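Local coordinates for acyl-CoA dehydrogenase domain protein Tcur3481 (Thermomonospora curvata, PDB 6WY9) that probably acts as a flavin-dependent acyl-CoA dehydrogenase, holding FAD, here in its reduced dihydro form, to oxidise acyl-CoA thioesters, at residues Arg38-Leu47 with Ala83-Leu91; Leu71-Arg80 with Thr225-Ser236. One frame throughout, in Å; residues are numbered along the deposited sequence.

Contact 1: residues Arg38-Leu47 with Ala83-Leu91; sequences RIDETLWREL and APVPLWPTL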
loop_
_atom_site.group_PDB
_atom_site.type_symbol
_atom_site.label_atom_id
_atom_site.label_comp_id
_atom_site.label_asym_id
_atom_site.label_seq_id
_atom_site.Cartn_x
_atom_site.Cartn_y
_atom_site.Cartn_z
ATOM N N ARG B 38 -14.098 2.071 33.537
ATOM C CA ARG B 38 -14.260 1.643 32.144
ATOM C C ARG B 38 -14.421 0.122 32.021
ATOM O O ARG B 38 -14.168 -0.447 30.956
ATOM C CB ARG B 38 -13.081 2.142 31.284
ATOM C CG ARG B 38 -12.776 3.626 31.556
ATOM C CD ARG B 38 -14.007 4.408 31.107
ATOM N NE ARG B 38 -13.945 5.841 31.400
ATOM C CZ ARG B 38 -13.368 6.749 30.609
ATOM N NH1 ARG B 38 -12.733 6.368 29.493
ATOM N NH2 ARG B 38 -13.407 8.040 30.927
ATOM N N ILE B 39 -14.880 -0.554 33.073
ATOM C CA ILE B 39 -15.028 -2.005 33.067
ATOM C C ILE B 39 -16.469 -2.357 33.419
ATOM O O ILE B 39 -16.998 -1.902 34.449
ATOM C CB ILE B 39 -14.081 -2.683 34.077
ATOM C CG1 ILE B 39 -12.596 -2.482 33.673
ATOM C CG2 ILE B 39 -14.469 -4.167 34.192
ATOM C CD1 ILE B 39 -11.556 -3.046 34.676
ATOM N N ASP B 40 -17.065 -3.247 32.643
ATOM C CA ASP B 40 -18.446 -3.640 32.901
ATOM C C ASP B 40 -18.407 -4.824 33.854
ATOM O O ASP B 40 -18.135 -5.956 33.439
ATOM C CB ASP B 40 -19.153 -3.983 31.600
ATOM C CG ASP B 40 -20.635 -4.292 31.774
ATOM O OD1 ASP B 40 -21.093 -4.582 32.895
ATOM O OD2 ASP B 40 -21.351 -4.214 30.741
ATOM N N GLU B 41 -18.723 -4.557 35.121
ATOM C CA GLU B 41 -18.650 -5.591 36.149
ATOM C C GLU B 41 -19.800 -6.577 36.013
ATOM O O GLU B 41 -19.697 -7.726 36.471
ATOM C CB GLU B 41 -18.678 -4.959 37.534
ATOM C CG GLU B 41 -17.539 -4.033 37.815
ATOM C CD GLU B 41 -16.203 -4.756 37.941
ATOM O OE1 GLU B 41 -16.182 -5.998 38.106
ATOM O OE2 GLU B 41 -15.169 -4.065 37.865
ATOM N N THR B 42 -20.916 -6.126 35.432
ATOM C CA THR B 42 -22.039 -7.024 35.201
ATOM C C THR B 42 -21.676 -8.049 34.138
ATOM O O THR B 42 -21.876 -9.257 34.318
ATOM C CB THR B 42 -23.276 -6.213 34.792
ATOM O OG1 THR B 42 -23.553 -5.269 35.841
ATOM C CG2 THR B 42 -24.495 -7.166 34.645
ATOM N N LEU B 43 -21.111 -7.573 33.037
ATOM C CA LEU B 43 -20.625 -8.465 31.990
ATOM C C LEU B 43 -19.587 -9.451 32.533
ATOM O O LEU B 43 -19.599 -10.640 32.184
ATOM C CB LEU B 43 -20.027 -7.640 30.868
ATOM C CG LEU B 43 -19.471 -8.433 29.678
ATOM C CD1 LEU B 43 -20.544 -9.413 29.145
ATOM C CD2 LEU B 43 -18.969 -7.468 28.556
ATOM N N TRP B 44 -18.674 -8.967 33.385
ATOM C CA TRP B 44 -17.673 -9.839 33.987
ATOM C C TRP B 44 -18.336 -10.962 34.786
ATOM O O TRP B 44 -17.935 -12.128 34.705
ATOM C CB TRP B 44 -16.750 -9.031 34.900
ATOM C CG TRP B 44 -15.549 -9.825 35.263
ATOM C CD1 TRP B 44 -15.314 -10.506 36.432
ATOM C CD2 TRP B 44 -14.420 -10.063 34.419
ATOM N NE1 TRP B 44 -14.094 -11.136 36.368
ATOM C CE2 TRP B 44 -13.528 -10.890 35.140
ATOM C CE3 TRP B 44 -14.075 -9.654 33.117
ATOM C CZ2 TRP B 44 -12.292 -11.320 34.604
ATOM C CZ3 TRP B 44 -12.816 -10.079 32.583
ATOM C CH2 TRP B 44 -11.957 -10.902 33.332
ATOM N N ARG B 45 -19.327 -10.617 35.599
ATOM C CA ARG B 45 -19.978 -11.636 36.420
ATOM C C ARG B 45 -20.777 -12.613 35.563
ATOM O O ARG B 45 -20.837 -13.818 35.858
ATOM C CB ARG B 45 -20.878 -10.976 37.461
ATOM C CG ARG B 45 -20.160 -10.321 38.639
ATOM C CD ARG B 45 -21.190 -9.835 39.695
ATOM N NE ARG B 45 -22.222 -8.943 39.141
ATOM C CZ ARG B 45 -23.465 -9.319 38.824
ATOM N NH1 ARG B 45 -23.852 -10.578 38.999
ATOM N NH2 ARG B 45 -24.330 -8.436 38.328
ATOM N N GLU B 46 -21.408 -12.111 34.512
ATOM C CA GLU B 46 -22.147 -12.983 33.597
ATOM C C GLU B 46 -21.208 -13.974 32.907
ATOM O O GLU B 46 -21.506 -15.172 32.814
ATOM C CB GLU B 46 -22.880 -12.124 32.555
ATOM C CG GLU B 46 -23.919 -11.125 33.134
ATOM C CD GLU B 46 -25.241 -11.786 33.342
ATOM O OE1 GLU B 46 -25.578 -12.604 32.459
ATOM O OE2 GLU B 46 -25.911 -11.533 34.379
ATOM N N LEU B 47 -20.062 -13.484 32.422
ATOM C CA LEU B 47 -19.043 -14.358 31.837
ATOM C C LEU B 47 -18.567 -15.422 32.817
ATOM O O LEU B 47 -18.383 -16.585 32.436
ATOM C CB LEU B 47 -17.846 -13.528 31.367
ATOM C CG LEU B 47 -18.230 -12.626 30.187
ATOM C CD1 LEU B 47 -17.111 -11.622 29.906
ATOM C CD2 LEU B 47 -18.605 -13.418 28.903
ATOM N N ALA B 83 -16.514 -5.240 23.538
ATOM C CA ALA B 83 -17.179 -5.363 24.840
ATOM C C ALA B 83 -16.201 -4.976 25.944
ATOM O O ALA B 83 -15.082 -5.519 25.990
ATOM C CB ALA B 83 -17.690 -6.774 25.078
ATOM N N PRO B 84 -16.558 -4.005 26.812
ATOM C CA PRO B 84 -15.555 -3.463 27.759
ATOM C C PRO B 84 -15.316 -4.320 29.000
ATOM O O PRO B 84 -15.777 -4.025 30.106
ATOM C CB PRO B 84 -16.150 -2.093 28.115
ATOM C CG PRO B 84 -17.667 -2.327 28.060
ATOM C CD PRO B 84 -17.804 -3.200 26.810
ATOM N N VAL B 85 -14.537 -5.391 28.840
ATOM C CA VAL B 85 -14.063 -6.184 29.991
ATOM C C VAL B 85 -12.613 -6.582 29.747
ATOM O O VAL B 85 -12.205 -6.841 28.620
ATOM C CB VAL B 85 -14.908 -7.469 30.214
ATOM C CG1 VAL B 85 -16.151 -7.204 31.027
ATOM C CG2 VAL B 85 -15.282 -8.131 28.873
ATOM N N PRO B 86 -11.814 -6.678 30.836
ATOM C CA PRO B 86 -10.368 -6.945 30.634
ATOM C C PRO B 86 -10.058 -8.438 30.499
ATOM O O PRO B 86 -9.362 -9.043 31.329
ATOM C CB PRO B 86 -9.755 -6.335 31.895
ATOM C CG PRO B 86 -10.769 -6.766 32.968
ATOM C CD PRO B 86 -12.138 -6.505 32.269
ATOM N N LEU B 87 -10.597 -9.063 29.450
ATOM C CA LEU B 87 -10.395 -10.503 29.313
ATOM C C LEU B 87 -8.940 -10.829 28.966
ATOM O O LEU B 87 -8.343 -11.733 29.565
ATOM C CB LEU B 87 -11.351 -11.070 28.253
ATOM C CG LEU B 87 -12.830 -11.178 28.659
ATOM C CD1 LEU B 87 -13.699 -11.472 27.384
ATOM C CD2 LEU B 87 -13.067 -12.249 29.718
ATOM N N TRP B 88 -8.342 -10.102 28.008
ATOM C CA TRP B 88 -7.001 -10.589 27.684
ATOM C C TRP B 88 -6.011 -10.295 28.814
ATOM O O TRP B 88 -5.219 -11.184 29.156
ATOM C CB TRP B 88 -6.504 -10.092 26.301
ATOM C CG TRP B 88 -5.984 -8.681 26.194
ATOM C CD1 TRP B 88 -6.665 -7.577 25.732
ATOM C CD2 TRP B 88 -4.656 -8.220 26.523
ATOM N NE1 TRP B 88 -5.846 -6.467 25.782
ATOM C CE2 TRP B 88 -4.623 -6.831 26.282
ATOM C CE3 TRP B 88 -3.516 -8.841 27.050
ATOM C CZ2 TRP B 88 -3.468 -6.053 26.515
ATOM C CZ3 TRP B 88 -2.382 -8.075 27.283
ATOM C CH2 TRP B 88 -2.366 -6.699 27.013
ATOM N N PRO B 89 -6.047 -9.140 29.495
ATOM C CA PRO B 89 -5.091 -8.976 30.614
ATOM C C PRO B 89 -5.272 -10.028 31.702
ATOM O O PRO B 89 -4.292 -10.640 32.142
ATOM C CB PRO B 89 -5.365 -7.547 31.118
ATOM C CG PRO B 89 -5.988 -6.835 29.925
ATOM C CD PRO B 89 -6.865 -7.927 29.291
ATOM N N THR B 90 -6.508 -10.284 32.136
ATOM C CA THR B 90 -6.720 -11.255 33.203
ATOM C C THR B 90 -6.374 -12.667 32.753
ATOM O O THR B 90 -5.721 -13.413 33.498
ATOM C CB THR B 90 -8.175 -11.203 33.693
ATOM O OG1 THR B 90 -8.373 -9.992 34.427
ATOM C CG2 THR B 90 -8.497 -12.375 34.617
ATOM N N LEU B 91 -6.843 -13.076 31.551
ATOM C CA LEU B 91 -6.721 -14.491 31.168
ATOM C C LEU B 91 -5.339 -14.840 30.616
ATOM O O LEU B 91 -4.891 -15.976 30.795
ATOM C CB LEU B 91 -7.816 -14.882 30.154
ATOM C CG LEU B 91 -9.229 -14.883 30.797
ATOM C CD1 LEU B 91 -10.400 -15.243 29.830
ATOM C CD2 LEU B 91 -9.260 -15.786 32.071
#
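Trp-44 reaches across to residues 83-91 with the six-membered end of its indole, and more of its surface is buried here than that of any other residue in the two segments. Its CG lies anti to the backbone N (chi1 -167°), which carries the ring across to Pro-86 and Leu-87, both met obliquely. Val-85 meets the ring at its edge, near the plane, with CB 3.7 Å from Trp-44 CE3. Leu-87 CD2 comes to 3.6 Å from Trp-44 CZ3, and Thr-90 CB approaches Trp-44 CH2 from the far end. Outside the two segments, Arg-118 makes a cation-pi contact with the same indole.

Val-85 turns both methyls to the start of helix 41-49. Val-85 CG1 sits 3.4 Å from Asp-40 O, which already accepts a hydrogen bond from Trp-44 N, while CG2 meets the end of Leu-47. Leu-43 lies across the valine at about a right angle, its CD2 3.8 Å from Val-85 CG1 and equally near the CB of Ala-83.

Pro-84 supplies the polar link. Its carbonyl O accepts from Asp-40 N at 2.9 Å, with the donor almost in line with the C=O bond (176° at O). Asp-40 then turns its carboxylate back as N-cap: OD1 takes Leu-43 N at 3.0 Å from above the carboxylate plane and Thr-42 N more weakly, and it also pairs with Arg-28.

Inverse gamma turns centred on Pro-84 and Pro-86 shape the loop before helix 87-100; a capped helix start packs on this proline-rich lead-in, within the helical N-terminal domain of the acyl-CoA dehydrogenase fold.

Contact 2: residues Leu71-Arg80 with Thr225-Ser236; sequences LCVLLEEQGR and TALAAVQLGVAS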
loop_
_atom_site.group_PDB
_atom_site.type_symbol
_atom_site.label_atom_id
_atom_site.label_comp_id
_atom_site.label_asym_id
_atom_site.label_seq_id
_atom_site.Cartn_x
_atom_site.Cartn_y
_atom_site.Cartn_z
ATOM N N LEU B 71 -9.434 -19.482 24.561
ATOM C CA LEU B 71 -9.236 -18.074 24.852
ATOM C C LEU B 71 -9.397 -17.240 23.581
ATOM O O LEU B 71 -10.106 -16.223 23.569
ATOM C CB LEU B 71 -7.855 -17.846 25.473
ATOM C CG LEU B 71 -7.588 -16.347 25.694
ATOM C CD1 LEU B 71 -8.677 -15.691 26.573
ATOM C CD2 LEU B 71 -6.153 -16.090 26.225
ATOM N N CYS B 72 -8.805 -17.696 22.484
ATOM C CA CYS B 72 -8.885 -16.909 21.249
ATOM C C CYS B 72 -10.315 -16.851 20.711
ATOM O O CYS B 72 -10.728 -15.829 20.145
ATOM C CB CYS B 72 -7.924 -17.474 20.218
ATOM S SG CYS B 72 -6.163 -17.074 20.650
ATOM N N VAL B 73 -11.091 -17.929 20.871
ATOM C CA VAL B 73 -12.484 -17.902 20.431
ATOM C C VAL B 73 -13.250 -16.869 21.237
ATOM O O VAL B 73 -13.994 -16.051 20.687
ATOM C CB VAL B 73 -13.110 -19.313 20.543
ATOM C CG1 VAL B 73 -14.618 -19.291 20.347
ATOM C CG2 VAL B 73 -12.494 -20.228 19.513
ATOM N N LEU B 74 -13.038 -16.860 22.557
ATOM C CA LEU B 74 -13.700 -15.872 23.404
ATOM C C LEU B 74 -13.259 -14.444 23.069
ATOM O O LEU B 74 -14.093 -13.531 23.031
ATOM C CB LEU B 74 -13.423 -16.176 24.874
ATOM C CG LEU B 74 -13.938 -15.174 25.904
ATOM C CD1 LEU B 74 -15.497 -15.143 25.966
ATOM C CD2 LEU B 74 -13.342 -15.483 27.292
ATOM N N LEU B 75 -11.949 -14.217 22.870
ATOM C CA LEU B 75 -11.462 -12.868 22.576
ATOM C C LEU B 75 -11.970 -12.366 21.232
ATOM O O LEU B 75 -12.164 -11.151 21.043
ATOM C CB LEU B 75 -9.911 -12.835 22.597
ATOM C CG LEU B 75 -9.311 -13.054 23.998
ATOM C CD1 LEU B 75 -7.771 -12.981 23.985
ATOM C CD2 LEU B 75 -9.933 -12.063 25.029
ATOM N N GLU B 76 -12.081 -13.270 20.255
ATOM C CA GLU B 76 -12.575 -12.856 18.960
ATOM C C GLU B 76 -14.030 -12.398 19.060
ATOM O O GLU B 76 -14.402 -11.352 18.502
ATOM C CB GLU B 76 -12.412 -13.989 17.940
ATOM C CG GLU B 76 -12.972 -13.604 16.585
ATOM C CD GLU B 76 -12.845 -14.696 15.512
ATOM O OE1 GLU B 76 -12.321 -15.794 15.794
ATOM O OE2 GLU B 76 -13.284 -14.441 14.367
ATOM N N GLU B 77 -14.874 -13.149 19.767
ATOM C CA GLU B 77 -16.232 -12.646 19.999
ATOM C C GLU B 77 -16.220 -11.342 20.772
ATOM O O GLU B 77 -17.058 -10.472 20.527
ATOM C CB GLU B 77 -17.096 -13.639 20.784
ATOM C CG GLU B 77 -17.736 -14.643 19.928
ATOM C CD GLU B 77 -18.536 -14.067 18.756
ATOM O OE1 GLU B 77 -19.437 -13.192 18.886
ATOM O OE2 GLU B 77 -18.261 -14.560 17.682
ATOM N N GLN B 78 -15.347 -11.219 21.768
ATOM C CA GLN B 78 -15.302 -9.959 22.499
ATOM C C GLN B 78 -15.001 -8.791 21.562
ATOM O O GLN B 78 -15.679 -7.754 21.607
ATOM C CB GLN B 78 -14.283 -10.006 23.636
ATOM C CG GLN B 78 -14.046 -8.585 24.154
ATOM C CD GLN B 78 -12.877 -8.435 25.072
ATOM O OE1 GLN B 78 -11.888 -9.198 25.012
ATOM N NE2 GLN B 78 -12.933 -7.408 25.909
ATOM N N GLY B 79 -13.994 -8.937 20.689
ATOM C CA GLY B 79 -13.683 -7.850 19.767
ATOM C C GLY B 79 -14.807 -7.547 18.796
ATOM O O GLY B 79 -15.018 -6.389 18.415
ATOM N N ARG B 80 -15.566 -8.572 18.391
ATOM C CA ARG B 80 -16.701 -8.337 17.495
ATOM C C ARG B 80 -17.688 -7.315 18.057
ATOM O O ARG B 80 -18.394 -6.636 17.296
ATOM C CB ARG B 80 -17.425 -9.648 17.254
ATOM C CG ARG B 80 -17.363 -10.136 15.878
ATOM C CD ARG B 80 -17.986 -11.502 15.826
ATOM N NE ARG B 80 -17.393 -12.288 14.762
ATOM C CZ ARG B 80 -16.529 -13.281 14.947
ATOM N NH1 ARG B 80 -16.150 -13.647 16.177
ATOM N NH2 ARG B 80 -16.055 -13.925 13.885
ATOM N N THR B 225 -0.635 -13.292 20.487
ATOM C CA THR B 225 -1.664 -14.134 19.884
ATOM C C THR B 225 -3.042 -13.691 20.353
ATOM O O THR B 225 -3.964 -13.542 19.555
ATOM C CB THR B 225 -1.379 -15.602 20.241
ATOM O OG1 THR B 225 -0.071 -15.955 19.771
ATOM C CG2 THR B 225 -2.394 -16.543 19.623
ATOM N N ALA B 226 -3.179 -13.436 21.658
ATOM C CA ALA B 226 -4.457 -13.005 22.205
ATOM C C ALA B 226 -4.883 -11.647 21.631
ATOM O O ALA B 226 -6.063 -11.436 21.313
ATOM C CB ALA B 226 -4.345 -12.960 23.745
ATOM N N LEU B 227 -3.944 -10.698 21.536
ATOM C CA LEU B 227 -4.292 -9.409 20.965
ATOM C C LEU B 227 -4.734 -9.586 19.520
ATOM O O LEU B 227 -5.653 -8.917 19.062
ATOM C CB LEU B 227 -3.092 -8.434 21.044
ATOM C CG LEU B 227 -2.813 -7.877 22.450
ATOM C CD1 LEU B 227 -1.287 -7.382 22.568
ATOM C CD2 LEU B 227 -3.824 -6.755 22.774
ATOM N N ALA B 228 -4.059 -10.462 18.781
ATOM C CA ALA B 228 -4.494 -10.718 17.414
ATOM C C ALA B 228 -5.895 -11.316 17.388
ATOM O O ALA B 228 -6.673 -11.006 16.486
ATOM C CB ALA B 228 -3.500 -11.612 16.700
ATOM N N ALA B 229 -6.265 -12.130 18.391
ATOM C CA ALA B 229 -7.637 -12.654 18.400
ATOM C C ALA B 229 -8.663 -11.530 18.558
ATOM O O ALA B 229 -9.693 -11.505 17.862
ATOM C CB ALA B 229 -7.809 -13.708 19.505
ATOM N N VAL B 230 -8.403 -10.585 19.472
ATOM C CA VAL B 230 -9.338 -9.470 19.661
ATOM C C VAL B 230 -9.424 -8.657 18.373
ATOM O O VAL B 230 -10.509 -8.257 17.925
ATOM C CB VAL B 230 -8.884 -8.582 20.841
ATOM C CG1 VAL B 230 -9.857 -7.386 21.027
ATOM C CG2 VAL B 230 -8.708 -9.412 22.127
ATOM N N GLN B 231 -8.269 -8.404 17.760
ATOM C CA GLN B 231 -8.248 -7.586 16.561
ATOM C C GLN B 231 -9.030 -8.262 15.453
ATOM O O GLN B 231 -9.700 -7.597 14.653
ATOM C CB GLN B 231 -6.798 -7.341 16.105
ATOM C CG GLN B 231 -6.675 -6.280 14.979
ATOM C CD GLN B 231 -6.759 -4.876 15.527
ATOM O OE1 GLN B 231 -7.615 -4.583 16.376
ATOM N NE2 GLN B 231 -5.868 -3.990 15.057
ATOM N N LEU B 232 -8.871 -9.571 15.320
ATOM C CA LEU B 232 -9.675 -10.263 14.319
ATOM C C LEU B 232 -11.158 -9.974 14.541
ATOM O O LEU B 232 -11.894 -9.714 13.580
ATOM C CB LEU B 232 -9.408 -11.766 14.384
ATOM C CG LEU B 232 -10.266 -12.656 13.452
ATOM C CD1 LEU B 232 -10.034 -12.317 11.899
ATOM C CD2 LEU B 232 -9.911 -14.114 13.789
ATOM N N GLY B 233 -11.621 -10.027 15.801
ATOM C CA GLY B 233 -13.029 -9.778 16.068
ATOM C C GLY B 233 -13.411 -8.327 15.807
ATOM O O GLY B 233 -14.454 -8.041 15.202
ATOM N N VAL B 234 -12.551 -7.386 16.212
ATOM C CA VAL B 234 -12.802 -5.980 15.892
ATOM C C VAL B 234 -12.965 -5.791 14.387
ATOM O O VAL B 234 -13.891 -5.117 13.927
ATOM C CB VAL B 234 -11.677 -5.079 16.435
ATOM C CG1 VAL B 234 -11.882 -3.630 15.934
ATOM C CG2 VAL B 234 -11.656 -5.139 18.018
ATOM N N ALA B 235 -12.030 -6.316 13.598
ATOM C CA ALA B 235 -12.096 -6.048 12.160
ATOM C C ALA B 235 -13.327 -6.702 11.546
ATOM O O ALA B 235 -13.972 -6.120 10.668
ATOM C CB ALA B 235 -10.824 -6.550 11.453
ATOM N N SER B 236 -13.643 -7.930 11.979
ATOM C CA SER B 236 -14.810 -8.639 11.478
ATOM C C SER B 236 -16.088 -7.866 11.788
ATOM O O SER B 236 -16.959 -7.707 10.925
ATOM C CB SER B 236 -14.878 -10.044 12.108
ATOM O OG SER B 236 -13.746 -10.810 11.707
#
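Gly-79 and Gly-233 let the two backbones touch: Gly-79 C lies 3.4 Å from Gly-233 C, and the axes of segments 71-80 and 225-236 approach to 6.3 Å at -37°. A CB on either glycine would clash with the opposite helix.

No conventional hydrogen bond crosses this interface; CA-H...O contacts do. Gly-233 CA is 3.2 Å from Glu-76 O, and Arg-80 CA is equally close to Gly-233 O, among five such pairs.

Apolar packing takes over toward the N-terminal ends. Leu-75 CD1 presses on Ala-226 CB at 3.4 Å, its CB resting on Ala-229 CB and Val-230 CG2, while Cys-72 touches Ala-229 and Thr-225.

Charge gathers at one flank. Glu-76 CG stands anti to its N (chi1 178°), the chain then extended, laying the carboxylate against Leu-232, with OE2 3.4 Å from Leu-232 CD2. Glu-76 OE2 forms a salt bridge with Arg-80 NH2 (2.9 Å, weak as a hydrogen bond), while Arg-80 NH1 bridges to Glu-77. With an alanine here, Arg-80 would probably keep Glu-77 but be freer to turn, and Leu-232 would lose some packing.

Such a glycine- and alanine-lined contact is characteristic of close helix-helix packing, here joining the N- and C-terminal helical domains.

Overall arrangement
From the N terminus, the chain first passes helices 5-23 and 26-33, then enters contact 1 at 38-47. It runs on through 71-80, the first half of contact 2, before 83-91 returns to close a short, largely helical loop. Contact 2 closes only after the beta domain, when helix 215-248 arrives with 225-236. The two loops therefore cross, since 71-80 lies within the first and 83-91 within the second. The contacts also meet directly: Gln-78 NE2 hydrogen-bonds to Ala-83 O, Leu-75 packs on Leu-87, and Trp-88 lies against Leu-227. Contact 1 joins two parts of the N-terminal helical domain, and contact 2 joins that domain to the C-terminal helices.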